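Local atomic coordinates of fibronectin-binding protein (Streptococcus pyogenes, PDB entry 5A0L), a protein that binds fibronectin at the streptococcal surface and, through an internal thioester in its N-terminal domain, probably attaches covalently to host molecules. Residues T6-K11 / P18-D23; A30-L35 / G154-S159; F56-P59 / T63-N66; K79-N84 / L190-S195. One frame throughout, in Å; residues are numbered along the deposited sequence. Where two conformers were deposited one is given.

Interaction 1 (T6-K11 / P18-D23); sequences TVPNFK and PWYGYD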
loop_
_atom_site.group_PDB
_atom_site.type_symbol
_atom_site.label_atom_id
_atom_site.label_comp_id
_atom_site.label_asym_id
_atom_site.label_seq_id
_atom_site.Cartn_x
_atom_site.Cartn_y
_atom_site.Cartn_z
ATOM N N THR A 6 4.790 -21.157 1.914
ATOM C CA THR A 6 3.736 -21.700 0.982
ATOM C C THR A 6 2.881 -20.586 0.381
ATOM O O THR A 6 2.496 -19.633 1.074
ATOM C CB THR A 6 2.802 -22.701 1.695
ATOM O OG1 THR A 6 3.596 -23.589 2.473
ATOM C CG2 THR A 6 1.995 -23.531 0.691
ATOM N N VAL A 7 2.587 -20.717 -0.911
ATOM C CA VAL A 7 1.712 -19.762 -1.614
ATOM C C VAL A 7 0.449 -20.468 -2.119
ATOM O O VAL A 7 0.462 -21.650 -2.436
ATOM C CB VAL A 7 2.408 -18.990 -2.766
ATOM C CG1 VAL A 7 3.524 -18.113 -2.221
ATOM C CG2 VAL A 7 2.891 -19.907 -3.863
ATOM N N PRO A 8 -0.641 -19.717 -2.238
ATOM C CA PRO A 8 -1.865 -20.280 -2.780
ATOM C C PRO A 8 -1.783 -20.470 -4.298
ATOM O O PRO A 8 -0.976 -19.848 -4.990
ATOM C CB PRO A 8 -2.907 -19.221 -2.425
ATOM C CG PRO A 8 -2.120 -17.930 -2.382
ATOM C CD PRO A 8 -0.810 -18.331 -1.773
ATOM N N ASN A 9 -2.631 -21.328 -4.827
ATOM C CA ASN A 9 -2.753 -21.519 -6.266
ATOM C C ASN A 9 -4.233 -21.573 -6.647
ATOM O O ASN A 9 -4.892 -22.613 -6.555
ATOM C CB ASN A 9 -2.016 -22.774 -6.735
ATOM C CG ASN A 9 -1.998 -22.914 -8.252
ATOM O OD1 ASN A 9 -2.603 -22.121 -8.974
ATOM N ND2 ASN A 9 -1.298 -23.915 -8.736
ATOM N N PHE A 10 -4.759 -20.429 -7.080
ATOM C CA PHE A 10 -6.163 -20.268 -7.450
ATOM C C PHE A 10 -6.222 -19.818 -8.898
ATOM O O PHE A 10 -5.505 -18.916 -9.302
ATOM C CB PHE A 10 -6.859 -19.244 -6.531
ATOM C CG PHE A 10 -7.190 -19.790 -5.153
ATOM C CD1 PHE A 10 -6.211 -19.957 -4.213
ATOM C CD2 PHE A 10 -8.474 -20.143 -4.822
ATOM C CE1 PHE A 10 -6.494 -20.476 -2.969
ATOM C CE2 PHE A 10 -8.774 -20.654 -3.572
ATOM C CZ PHE A 10 -7.772 -20.833 -2.650
ATOM N N LYS A 11 -7.110 -20.399 -9.675
ATOM C CA LYS A 11 -7.338 -19.980 -11.061
ATOM C C LYS A 11 -8.627 -19.157 -11.152
ATOM O O LYS A 11 -9.690 -19.566 -10.678
ATOM C CB LYS A 11 -7.435 -21.183 -12.001
ATOM C CG LYS A 11 -7.609 -20.759 -13.469
ATOM C CD LYS A 11 -7.026 -21.756 -14.464
ATOM C CE LYS A 11 -7.723 -23.097 -14.403
ATOM N NZ LYS A 11 -9.084 -23.040 -15.004
ATOM N N PRO A 18 -6.471 -12.562 -13.946
ATOM C CA PRO A 18 -5.945 -13.863 -13.515
ATOM C C PRO A 18 -5.194 -13.860 -12.170
ATOM O O PRO A 18 -4.887 -14.949 -11.665
ATOM C CB PRO A 18 -4.997 -14.221 -14.659
ATOM C CG PRO A 18 -4.424 -12.876 -15.054
ATOM C CD PRO A 18 -5.617 -11.942 -14.969
ATOM N N TRP A 19 -4.862 -12.681 -11.632
ATOM C CA TRP A 19 -4.086 -12.606 -10.387
ATOM C C TRP A 19 -4.989 -12.792 -9.191
ATOM O O TRP A 19 -6.063 -12.192 -9.117
ATOM C CB TRP A 19 -3.384 -11.229 -10.304
ATOM C CG TRP A 19 -2.255 -11.088 -11.273
ATOM C CD1 TRP A 19 -2.340 -10.788 -12.598
ATOM C CD2 TRP A 19 -0.851 -11.291 -11.010
ATOM N NE1 TRP A 19 -1.088 -10.803 -13.185
ATOM C CE2 TRP A 19 -0.161 -11.099 -12.220
ATOM C CE3 TRP A 19 -0.105 -11.583 -9.849
ATOM C CZ2 TRP A 19 1.228 -11.221 -12.307
ATOM C CZ3 TRP A 19 1.247 -11.677 -9.955
ATOM C CH2 TRP A 19 1.892 -11.538 -11.166
ATOM N N TYR A 20 -4.550 -13.611 -8.236
ATOM C CA TYR A 20 -5.230 -13.776 -6.958
ATOM C C TYR A 20 -4.665 -12.746 -5.967
ATOM O O TYR A 20 -3.447 -12.670 -5.802
ATOM C CB TYR A 20 -4.991 -15.200 -6.461
ATOM C CG TYR A 20 -5.626 -15.597 -5.146
ATOM C CD1 TYR A 20 -6.871 -15.180 -4.760
ATOM C CD2 TYR A 20 -4.930 -16.408 -4.269
ATOM C CE1 TYR A 20 -7.426 -15.555 -3.550
ATOM C CE2 TYR A 20 -5.448 -16.798 -3.064
ATOM C CZ TYR A 20 -6.684 -16.370 -2.668
ATOM O OH TYR A 20 -7.226 -16.750 -1.462
ATOM N N GLY A 21 -5.553 -11.963 -5.348
ATOM C CA GLY A 21 -5.204 -11.027 -4.329
ATOM C C GLY A 21 -5.828 -11.431 -3.023
ATOM O O GLY A 21 -7.022 -11.760 -2.993
ATOM N N TYR A 22 -5.076 -11.346 -1.935
ATOM C CA TYR A 22 -5.505 -11.934 -0.690
ATOM C C TYR A 22 -4.845 -11.269 0.501
ATOM O O TYR A 22 -3.748 -10.685 0.393
ATOM C CB TYR A 22 -5.188 -13.462 -0.627
ATOM C CG TYR A 22 -3.797 -13.831 -1.093
ATOM C CD1 TYR A 22 -3.510 -13.988 -2.440
ATOM C CD2 TYR A 22 -2.750 -14.059 -0.175
ATOM C CE1 TYR A 22 -2.250 -14.355 -2.895
ATOM C CE2 TYR A 22 -1.493 -14.449 -0.633
ATOM C CZ TYR A 22 -1.253 -14.597 -1.984
ATOM O OH TYR A 22 -0.015 -14.969 -2.491
ATOM N N ASP A 23 -5.514 -11.331 1.647
ATOM C CA ASP A 23 -4.950 -10.828 2.901
ATOM C C ASP A 23 -4.273 -11.997 3.609
ATOM O O ASP A 23 -4.952 -12.926 4.032
ATOM C CB ASP A 23 -6.031 -10.223 3.768
ATOM C CG ASP A 23 -5.506 -9.563 5.020
ATOM O OD1 ASP A 23 -4.277 -9.534 5.263
ATOM O OD2 ASP A 23 -6.359 -9.056 5.785
HETATM O O HOH W 1 -3.985 -16.756 -9.735
#

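Interaction 2 (A30-L35 / G154-S159); sequences ARYHNL and GEISES. With ZN (zinc ion), chain C.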
loop_
_atom_site.group_PDB
_atom_site.type_symbol
_atom_site.label_atom_id
_atom_site.label_comp_id
_atom_site.label_asym_id
_atom_site.label_seq_id
_atom_site.Cartn_x
_atom_site.Cartn_y
_atom_site.Cartn_z
ATOM N N ALA A 30 -7.564 -6.345 14.278
ATOM C CA ALA A 30 -8.283 -5.874 13.095
ATOM C C ALA A 30 -7.605 -4.708 12.388
ATOM O O ALA A 30 -7.886 -4.440 11.216
ATOM C CB ALA A 30 -9.703 -5.485 13.475
ATOM N N ARG A 31 -6.725 -4.008 13.100
ATOM C CA ARG A 31 -5.981 -2.892 12.506
ATOM C C ARG A 31 -4.999 -3.314 11.401
ATOM O O ARG A 31 -4.579 -2.491 10.587
ATOM C CB ARG A 31 -5.226 -2.097 13.587
ATOM C CG ARG A 31 -4.131 -2.854 14.322
ATOM C CD ARG A 31 -3.468 -1.926 15.314
ATOM N NE ARG A 31 -2.450 -2.631 16.075
ATOM C CZ ARG A 31 -2.665 -3.304 17.201
ATOM N NH1 ARG A 31 -3.891 -3.389 17.734
ATOM N NH2 ARG A 31 -1.643 -3.912 17.795
ATOM N N TYR A 32 -4.612 -4.590 11.402
ATOM C CA TYR A 32 -3.591 -5.074 10.492
ATOM C C TYR A 32 -4.142 -5.817 9.286
ATOM O O TYR A 32 -5.129 -6.541 9.380
ATOM C CB TYR A 32 -2.602 -6.004 11.183
ATOM C CG TYR A 32 -1.787 -5.375 12.296
ATOM C CD1 TYR A 32 -1.146 -4.146 12.126
ATOM C CD2 TYR A 32 -1.592 -6.031 13.484
ATOM C CE1 TYR A 32 -0.368 -3.578 13.111
ATOM C CE2 TYR A 32 -0.832 -5.469 14.488
ATOM C CZ TYR A 32 -0.219 -4.244 14.290
ATOM O OH TYR A 32 0.485 -3.693 15.315
ATOM N N HIS A 33 -3.463 -5.608 8.170
ATOM C CA HIS A 33 -3.615 -6.379 6.959
ATOM C C HIS A 33 -2.220 -6.633 6.372
ATOM O O HIS A 33 -1.260 -5.880 6.661
ATOM C CB HIS A 33 -4.504 -5.658 5.921
ATOM C CG HIS A 33 -5.879 -5.368 6.413
ATOM N ND1 HIS A 33 -6.199 -4.207 7.073
ATOM C CD2 HIS A 33 -7.001 -6.122 6.418
ATOM C CE1 HIS A 33 -7.470 -4.231 7.418
ATOM N NE2 HIS A 33 -7.980 -5.388 7.043
ATOM N N ASN A 34 -2.094 -7.647 5.526
ATOM C CA ASN A 34 -0.839 -7.894 4.835
ATOM C C ASN A 34 -1.176 -8.468 3.478
ATOM O O ASN A 34 -1.286 -9.678 3.280
ATOM C CB ASN A 34 0.067 -8.801 5.665
ATOM C CG ASN A 34 1.442 -8.918 5.064
ATOM O OD1 ASN A 34 1.674 -8.516 3.928
ATOM N ND2 ASN A 34 2.369 -9.425 5.838
ATOM N N LEU A 35 -1.449 -7.555 2.552
ATOM C CA LEU A 35 -1.972 -7.947 1.250
ATOM C C LEU A 35 -0.901 -8.432 0.310
ATOM O O LEU A 35 0.212 -7.858 0.250
ATOM C CB LEU A 35 -2.732 -6.785 0.578
ATOM C CG LEU A 35 -3.836 -6.172 1.442
ATOM C CD1 LEU A 35 -4.548 -5.081 0.650
ATOM C CD2 LEU A 35 -4.815 -7.218 1.960
ATOM N N GLY A 154 -1.946 -0.735 25.625
ATOM C CA GLY A 154 -0.830 -1.663 25.677
ATOM C C GLY A 154 -0.685 -2.536 24.452
ATOM O O GLY A 154 -0.005 -3.561 24.494
ATOM N N GLU A 155 -1.279 -2.104 23.344
ATOM C CA GLU A 155 -1.282 -2.893 22.113
ATOM C C GLU A 155 -0.106 -2.629 21.196
ATOM O O GLU A 155 0.321 -3.531 20.458
ATOM C CB GLU A 155 -2.572 -2.711 21.346
ATOM C CG GLU A 155 -3.769 -3.184 22.143
ATOM C CD GLU A 155 -5.032 -3.303 21.338
ATOM O OE1 GLU A 155 -5.032 -3.062 20.116
ATOM O OE2 GLU A 155 -6.048 -3.659 21.956
ATOM N N ILE A 156 0.347 -1.378 21.174
ATOM C CA ILE A 156 1.566 -1.014 20.495
ATOM C C ILE A 156 2.366 -0.226 21.506
ATOM O O ILE A 156 1.812 0.620 22.222
ATOM C CB ILE A 156 1.344 -0.167 19.213
ATOM C CG1 ILE A 156 0.344 -0.836 18.267
ATOM C CG2 ILE A 156 2.671 0.015 18.497
ATOM C CD1 ILE A 156 -0.067 -0.010 17.070
ATOM N N SER A 157 3.657 -0.524 21.582
ATOM C CA SER A 157 4.515 0.158 22.520
ATOM C C SER A 157 4.659 1.611 22.108
ATOM O O SER A 157 4.514 1.989 20.919
ATOM C CB SER A 157 5.878 -0.518 22.606
ATOM O OG SER A 157 6.532 -0.421 21.328
ATOM N N GLU A 158 4.900 2.413 23.137
ATOM C CA GLU A 158 5.227 3.798 22.943
ATOM C C GLU A 158 6.383 3.900 21.960
ATOM O O GLU A 158 6.337 4.727 21.058
ATOM C CB GLU A 158 5.588 4.455 24.276
ATOM C CG GLU A 158 5.721 5.973 24.233
ATOM C CD GLU A 158 4.380 6.683 24.132
ATOM O OE1 GLU A 158 3.795 6.646 23.040
ATOM O OE2 GLU A 158 3.917 7.289 25.132
ATOM N N SER A 159 7.399 3.047 22.108
ATOM C CA SER A 159 8.549 3.104 21.217
ATOM C C SER A 159 8.178 2.842 19.759
ATOM O O SER A 159 8.621 3.604 18.868
ATOM C CB SER A 159 9.682 2.170 21.668
ATOM O OG SER A 159 9.350 0.787 21.508
HETATM ZN ZN ZN C . -9.995 -5.997 7.639
HETATM O O HOH W 2 -9.866 -5.130 9.641
HETATM O O HOH W 3 1.203 -5.057 17.892
HETATM O O HOH W 4 -12.005 -6.511 8.260
HETATM O O HOH W 5 -10.972 -4.329 6.834
HETATM O O HOH W 6 -9.425 -7.832 8.517
HETATM O O HOH W 7 -10.507 -7.004 5.890
#

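Interaction 3 (F56-P59 / T63-N66); sequences FPRP and TTNN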
loop_
_atom_site.group_PDB
_atom_site.type_symbol
_atom_site.label_atom_id
_atom_site.label_comp_id
_atom_site.label_asym_id
_atom_site.label_seq_id
_atom_site.Cartn_x
_atom_site.Cartn_y
_atom_site.Cartn_z
ATOM N N PHE A 56 -11.258 -4.600 1.728
ATOM C CA PHE A 56 -9.984 -5.280 1.605
ATOM C C PHE A 56 -10.174 -6.662 1.032
ATOM O O PHE A 56 -11.231 -7.313 1.268
ATOM C CB PHE A 56 -9.281 -5.394 2.972
ATOM C CG PHE A 56 -8.422 -4.174 3.340
ATOM C CD1 PHE A 56 -8.969 -2.934 3.590
ATOM C CD2 PHE A 56 -7.062 -4.273 3.351
ATOM C CE1 PHE A 56 -8.163 -1.845 3.900
ATOM C CE2 PHE A 56 -6.263 -3.194 3.668
ATOM C CZ PHE A 56 -6.822 -2.009 3.978
ATOM N N PRO A 57 -9.203 -7.165 0.298
ATOM C CA PRO A 57 -9.243 -8.578 -0.100
ATOM C C PRO A 57 -9.484 -9.492 1.105
ATOM O O PRO A 57 -9.030 -9.243 2.219
ATOM C CB PRO A 57 -7.833 -8.832 -0.656
ATOM C CG PRO A 57 -7.421 -7.486 -1.153
ATOM C CD PRO A 57 -7.953 -6.513 -0.126
ATOM N N ARG A 58 -10.239 -10.568 0.854
ATOM C CA ARG A 58 -10.495 -11.602 1.849
ATOM C C ARG A 58 -9.204 -12.315 2.274
ATOM O O ARG A 58 -8.237 -12.389 1.513
ATOM C CB ARG A 58 -11.508 -12.614 1.290
ATOM C CG ARG A 58 -12.875 -12.020 0.936
ATOM C CD ARG A 58 -13.446 -11.187 2.084
ATOM N NE ARG A 58 -13.616 -11.975 3.306
ATOM C CZ ARG A 58 -13.417 -11.516 4.541
ATOM N NH1 ARG A 58 -13.002 -10.268 4.749
ATOM N NH2 ARG A 58 -13.588 -12.330 5.572
ATOM N N PRO A 59 -9.217 -12.922 3.470
ATOM C CA PRO A 59 -8.099 -13.758 3.884
ATOM C C PRO A 59 -7.816 -14.863 2.889
ATOM O O PRO A 59 -8.739 -15.405 2.257
ATOM C CB PRO A 59 -8.552 -14.334 5.237
ATOM C CG PRO A 59 -9.503 -13.314 5.773
ATOM C CD PRO A 59 -10.231 -12.818 4.529
ATOM N N THR A 63 -13.698 -18.759 1.205
ATOM C CA THR A 63 -14.662 -19.288 0.228
ATOM C C THR A 63 -15.027 -18.309 -0.884
ATOM O O THR A 63 -15.618 -18.716 -1.868
ATOM C CB THR A 63 -15.972 -19.716 0.894
ATOM O OG1 THR A 63 -16.523 -18.627 1.652
ATOM C CG2 THR A 63 -15.714 -20.902 1.815
ATOM N N THR A 64 -14.693 -17.040 -0.664
ATOM C CA THR A 64 -14.809 -15.956 -1.607
ATOM C C THR A 64 -13.381 -15.527 -1.943
ATOM O O THR A 64 -12.604 -15.233 -1.027
ATOM C CB THR A 64 -15.506 -14.746 -0.915
ATOM O OG1 THR A 64 -16.818 -15.106 -0.427
ATOM C CG2 THR A 64 -15.551 -13.574 -1.761
ATOM N N ASN A 65 -13.058 -15.504 -3.230
ATOM C CA ASN A 65 -11.705 -15.148 -3.694
ATOM C C ASN A 65 -11.719 -13.931 -4.618
ATOM O O ASN A 65 -12.595 -13.792 -5.460
ATOM C CB ASN A 65 -11.062 -16.310 -4.412
ATOM C CG ASN A 65 -11.060 -17.583 -3.556
ATOM O OD1 ASN A 65 -11.607 -18.596 -3.969
ATOM N ND2 ASN A 65 -10.596 -17.485 -2.327
ATOM N N ASN A 66 -10.725 -13.089 -4.450
ATOM C CA ASN A 66 -10.573 -11.850 -5.166
ATOM C C ASN A 66 -9.552 -12.001 -6.290
ATOM O O ASN A 66 -8.394 -12.339 -6.030
ATOM C CB ASN A 66 -10.171 -10.744 -4.205
ATOM C CG ASN A 66 -11.142 -10.540 -3.103
ATOM O OD1 ASN A 66 -10.944 -10.938 -1.951
ATOM N ND2 ASN A 66 -12.256 -9.926 -3.450
HETATM O O HOH W 8 -9.149 -15.300 -0.511
#

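Interaction 4 (K79-N84 / L190-S195); sequences KSYAAN and LNIFKS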
loop_
_atom_site.group_PDB
_atom_site.type_symbol
_atom_site.label_atom_id
_atom_site.label_comp_id
_atom_site.label_asym_id
_atom_site.label_seq_id
_atom_site.Cartn_x
_atom_site.Cartn_y
_atom_site.Cartn_z
ATOM N N LYS A 79 -4.447 8.154 -11.174
ATOM C CA LYS A 79 -5.650 8.994 -11.134
ATOM C C LYS A 79 -6.923 8.157 -11.370
ATOM O O LYS A 79 -7.891 8.252 -10.586
ATOM C CB LYS A 79 -5.535 10.168 -12.116
ATOM C CG LYS A 79 -6.793 10.994 -12.379
ATOM C CD LYS A 79 -7.396 11.696 -11.206
ATOM C CE LYS A 79 -8.687 12.433 -11.618
ATOM N NZ LYS A 79 -9.445 12.990 -10.461
ATOM N N SER A 80 -6.903 7.337 -12.432
ATOM C CA SER A 80 -8.110 6.651 -12.892
ATOM C C SER A 80 -8.626 5.614 -11.907
ATOM O O SER A 80 -9.837 5.369 -11.838
ATOM C CB SER A 80 -7.829 5.975 -14.243
ATOM O OG SER A 80 -7.723 6.981 -15.220
ATOM N N TYR A 81 -7.713 4.929 -11.222
ATOM C CA TYR A 81 -8.090 3.830 -10.314
ATOM C C TYR A 81 -8.259 4.242 -8.862
ATOM O O TYR A 81 -8.613 3.395 -8.026
ATOM C CB TYR A 81 -7.117 2.639 -10.479
ATOM C CG TYR A 81 -7.275 2.009 -11.838
ATOM C CD1 TYR A 81 -8.362 1.157 -12.121
ATOM C CD2 TYR A 81 -6.415 2.263 -12.869
ATOM C CE1 TYR A 81 -8.552 0.639 -13.379
ATOM C CE2 TYR A 81 -6.586 1.733 -14.123
ATOM C CZ TYR A 81 -7.655 0.919 -14.389
ATOM O OH TYR A 81 -7.841 0.379 -15.652
ATOM N N ALA A 82 -7.949 5.512 -8.561
ATOM C CA ALA A 82 -8.164 6.120 -7.255
ATOM C C ALA A 82 -9.549 6.798 -7.175
ATOM O O ALA A 82 -10.044 7.304 -8.184
ATOM C CB ALA A 82 -7.108 7.148 -6.958
ATOM N N ALA A 83 -10.090 6.905 -5.964
ATOM C CA ALA A 83 -11.396 7.538 -5.760
ATOM C C ALA A 83 -11.323 9.047 -5.585
ATOM O O ALA A 83 -12.224 9.741 -6.027
ATOM C CB ALA A 83 -12.125 6.930 -4.569
ATOM N N ASN A 84 -10.282 9.547 -4.931
ATOM C CA ASN A 84 -10.161 10.966 -4.638
ATOM C C ASN A 84 -8.677 11.332 -4.511
ATOM O O ASN A 84 -8.215 11.687 -3.426
ATOM C CB ASN A 84 -10.932 11.321 -3.368
ATOM C CG ASN A 84 -11.024 12.825 -3.138
ATOM O OD1 ASN A 84 -10.853 13.623 -4.060
ATOM N ND2 ASN A 84 -11.267 13.209 -1.910
ATOM N N LEU A 190 5.811 0.559 -10.695
ATOM C CA LEU A 190 4.876 -0.189 -9.874
ATOM C C LEU A 190 3.693 -0.608 -10.747
ATOM O O LEU A 190 3.620 -0.301 -11.936
ATOM C CB LEU A 190 4.404 0.596 -8.652
ATOM C CG LEU A 190 5.532 1.096 -7.755
ATOM C CD1 LEU A 190 4.926 1.961 -6.665
ATOM C CD2 LEU A 190 6.347 -0.046 -7.139
ATOM N N ASN A 191 2.750 -1.324 -10.126
ATOM C CA ASN A 191 1.592 -1.881 -10.819
ATOM C C ASN A 191 0.336 -1.622 -10.021
ATOM O O ASN A 191 0.345 -1.659 -8.788
ATOM C CB ASN A 191 1.794 -3.381 -11.057
ATOM C CG ASN A 191 2.988 -3.664 -11.928
ATOM O OD1 ASN A 191 4.146 -3.693 -11.445
ATOM N ND2 ASN A 191 2.735 -3.795 -13.212
ATOM N N ILE A 192 -0.747 -1.397 -10.782
ATOM C CA ILE A 192 -2.092 -1.357 -10.229
ATOM C C ILE A 192 -2.753 -2.703 -10.571
ATOM O O ILE A 192 -2.596 -3.225 -11.650
ATOM C CB ILE A 192 -2.925 -0.181 -10.819
ATOM C CG1 ILE A 192 -2.385 1.150 -10.263
ATOM C CG2 ILE A 192 -4.428 -0.357 -10.574
ATOM C CD1 ILE A 192 -2.772 1.427 -8.827
ATOM N N PHE A 193 -3.480 -3.206 -9.577
ATOM C CA PHE A 193 -4.290 -4.417 -9.735
ATOM C C PHE A 193 -5.759 -3.983 -9.680
ATOM O O PHE A 193 -6.241 -3.516 -8.655
ATOM C CB PHE A 193 -3.912 -5.431 -8.664
ATOM C CG PHE A 193 -2.544 -6.031 -8.914
ATOM C CD1 PHE A 193 -1.403 -5.357 -8.500
ATOM C CD2 PHE A 193 -2.385 -7.192 -9.650
ATOM C CE1 PHE A 193 -0.165 -5.863 -8.789
ATOM C CE2 PHE A 193 -1.137 -7.711 -9.909
ATOM C CZ PHE A 193 -0.012 -7.018 -9.494
ATOM N N LYS A 194 -6.426 -4.161 -10.832
ATOM C CA LYS A 194 -7.819 -3.755 -11.010
ATOM C C LYS A 194 -8.721 -4.935 -10.589
ATOM O O LYS A 194 -8.620 -6.041 -11.162
ATOM C CB LYS A 194 -8.078 -3.428 -12.475
ATOM C CG LYS A 194 -9.515 -3.065 -12.781
ATOM C CD LYS A 194 -9.799 -2.890 -14.251
ATOM C CE LYS A 194 -11.294 -2.502 -14.549
ATOM N NZ LYS A 194 -11.507 -2.735 -15.976
ATOM N N SER A 195 -9.526 -4.705 -9.564
ATOM C CA SER A 195 -10.374 -5.747 -9.021
ATOM C C SER A 195 -11.458 -6.200 -9.995
ATOM O O SER A 195 -12.177 -5.379 -10.568
ATOM C CB SER A 195 -11.051 -5.265 -7.767
ATOM O OG SER A 195 -11.764 -6.320 -7.138
#

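Interaction 1 (T6-K11 / P18-D23)
The N-terminal arm of the domain is laid across strand 19-23 of the antiparallel barrel: Phe10 settles on Tyr20, and Pro8 on both Tyr20 and Tyr22. Phe10 comes in over one face of the Tyr20 ring. The two centroids are 4.5 Å apart, but with the planes inclined at 34° the rings meet obliquely. The nearest pair is Phe10 CD1 and Tyr20 CE2 at 3.4 Å, while Phe10 CB sits above the same face in a CH-pi contact, 4.2 Å from the Tyr20 centroid. Tyr20 is aimed at segment 6-11, with CG anti to the backbone N (chi1 -179°). Its other face is taken by CD1 of Tyr22, and its edge by CB of Pro8, 3.6 Å from Tyr20 CE2. Pro8 is thus wedged between the two tyrosines: its CG also makes a CH-pi contact over the Tyr22 ring, 3.8 Å from the centroid. Both phenol oxygens are satisfied farther on, Tyr20 OH by the backbone N of Tyr61 and Tyr22 OH by Glu44. Beyond the aromatic patch a water lies 2.7 Å from Phe10 O and 2.8 Å from Pro18 O and probably bridges the two backbones, though other acceptors compete for its protons. Flanked by Asn38 of strand 35-39 and Phe67 of strand 66-72, an irregular N-terminal stretch here packs on the first strand of the antiparallel barrel through proline-aromatic and aromatic contacts.

Interaction 2 (A30-L35 / G154-S159)
Arg31 and Glu155 are the closest backbone positions, yet their CA atoms stay 10.7 Å apart, so the direct contact is made by side chains, with a water reaching the backbone of Glu155. Arg31 does most of the spanning: from a CG set between its backbone N and carbonyl carbon (chi1 64°), the chain runs extended to NE. Its NH1 lies 2.7 Å from OE1 of Glu155, a salt bridge whose hydrogen bond is weak because the N-H points well off the acceptor (120°). The guanidinium and carboxylate planes are turned 31° from each other. Tyr32 steadies the other side of the guanidinium. Its OH accepts from Arg31 NH2 at 3.3 Å, near the guanidinium plane, and more weakly from NE, while CG of Arg31 rests over the centre of the tyrosine ring. The same OH also bonds to Asn122. Ile156 comes from the opposite direction, its CD1 3.7 Å from Arg31 NE. The water donates to both Tyr32 OH and Glu155 O. Along the first loop, His33 NE2 in the modelled conformer binds a zinc ion at 2.2 Å, with five waters completing six ligands. Gly154, at positive phi, is the C' residue of a Schellman motif ending helix 148-152, and Ser157 N-caps helix 158-172. The contact therefore ties the loop between strands 19-23 and 35-39 to the turn joining those two helices, beside helix 120-135, which Tyr32 touches at Leu121 and Leu125.

Interaction 3 (F56-P59 / T63-N66)
The flat groups of Asn66 and Arg58 stand almost perpendicular, the amide and guanidinium planes being 82° apart, and it is not the guanidinium that meets the amide. CD of Pro59 lies over the centre of one guanidinium face in the modelled conformer, one of two, so this placement is tentative. What grips the amide is backbone: Arg58 N donates to Asn66 OD1 at 2.9 Å, with a nearly straight N-H...O angle of 165° and the donor tilted 26° from the carbonyl plane. Asn66 brings OD1 there with CG beside its own N. The oxygen also lies 3.4 Å from CA of Pro57. Beside this bond the aliphatic root of Arg58 runs alongside Thr64, with CB 3.7 Å from Thr64 O and CG 4.1 Å from Thr64 CG2. A water that accepts from Asn65 ND2 (3.2 Å) probably also donates to Pro59 O (2.8 Å). Both limbs are anchored to strand 19-23, Arg58 by backbone bonding to Asp23 and Asn66 to Gly21, while Pro57 touches Gln201. An asparagine side chain thus bonds to a backbone N across the loop that joins strands 45-49 and 66-72 of the barrel.

Interaction 4 (K79-N84 / L190-S195)
The ring of Tyr81 meets two residues of strand 191-195, Ile192 near its root and Lys194 toward its hydroxyl end. CG2 of Ile192 is 3.9 Å from Tyr81 CG, with CB and CD2 of the tyrosine almost as near. Farther along the ring, CE1 of Tyr81 lies 3.8 Å from CD of Lys194, and the hydroxyl oxygen is 4.1 Å from that same CD. Both partners approach the ring obliquely. Lys194 can run past the ring because its chain is fully extended, CG anti to the backbone N (chi1 177°) and every later torsion trans. It presents methylenes to the tyrosine and carries its charge onward, where NZ bonds to Tyr17 OH. Ile192 shows CG2 to the tyrosine, while its side chain also packs on Leu204 of strand 203-205. The backbone of Tyr81 is held too: its carbonyl O accepts hydrogen bonds from the side-chain amides of Asn51 and Asn202, and the side chain leans on Ile71 of strand 66-72. Strand 191-195 is fixed in turn by backbone bonds from Ile192 to Ile71 and from Phe193 to Leu203 of strand 203-205, the strands that flank it in the sheet. Phe193 points to the other side, where it packs edge-to-face with Trp19. The result is a helix-to-sheet packing contact: Tyr81, in the segment carrying the end of helix 75-81, packs on Ile192 and Lys194, two positions apart on a strand of the antiparallel beta-barrel.

Overall arrangement
From the N terminus, interaction 1 closes a short loop by folding the arm back on strand 19-23. Interaction 2 then opens at 30-35 and closes only at 154-159, joining the barrel's first connecting loop to the helical part. Nested inside that long loop, interaction 3 closes a small turn before strand 66-72, with backbone hydrogen bonds from its segments to Gly21 and Asp23 of interaction 1. Interaction 4 begins at 79-84, also inside the loop of interaction 2, but ends at 190-195, so the two cross; they lie on opposite sides of the chain's centre. Trp19 packing on Phe193 links interactions 1 and 4, while His33 stacking on Phe56 links 2 and 3.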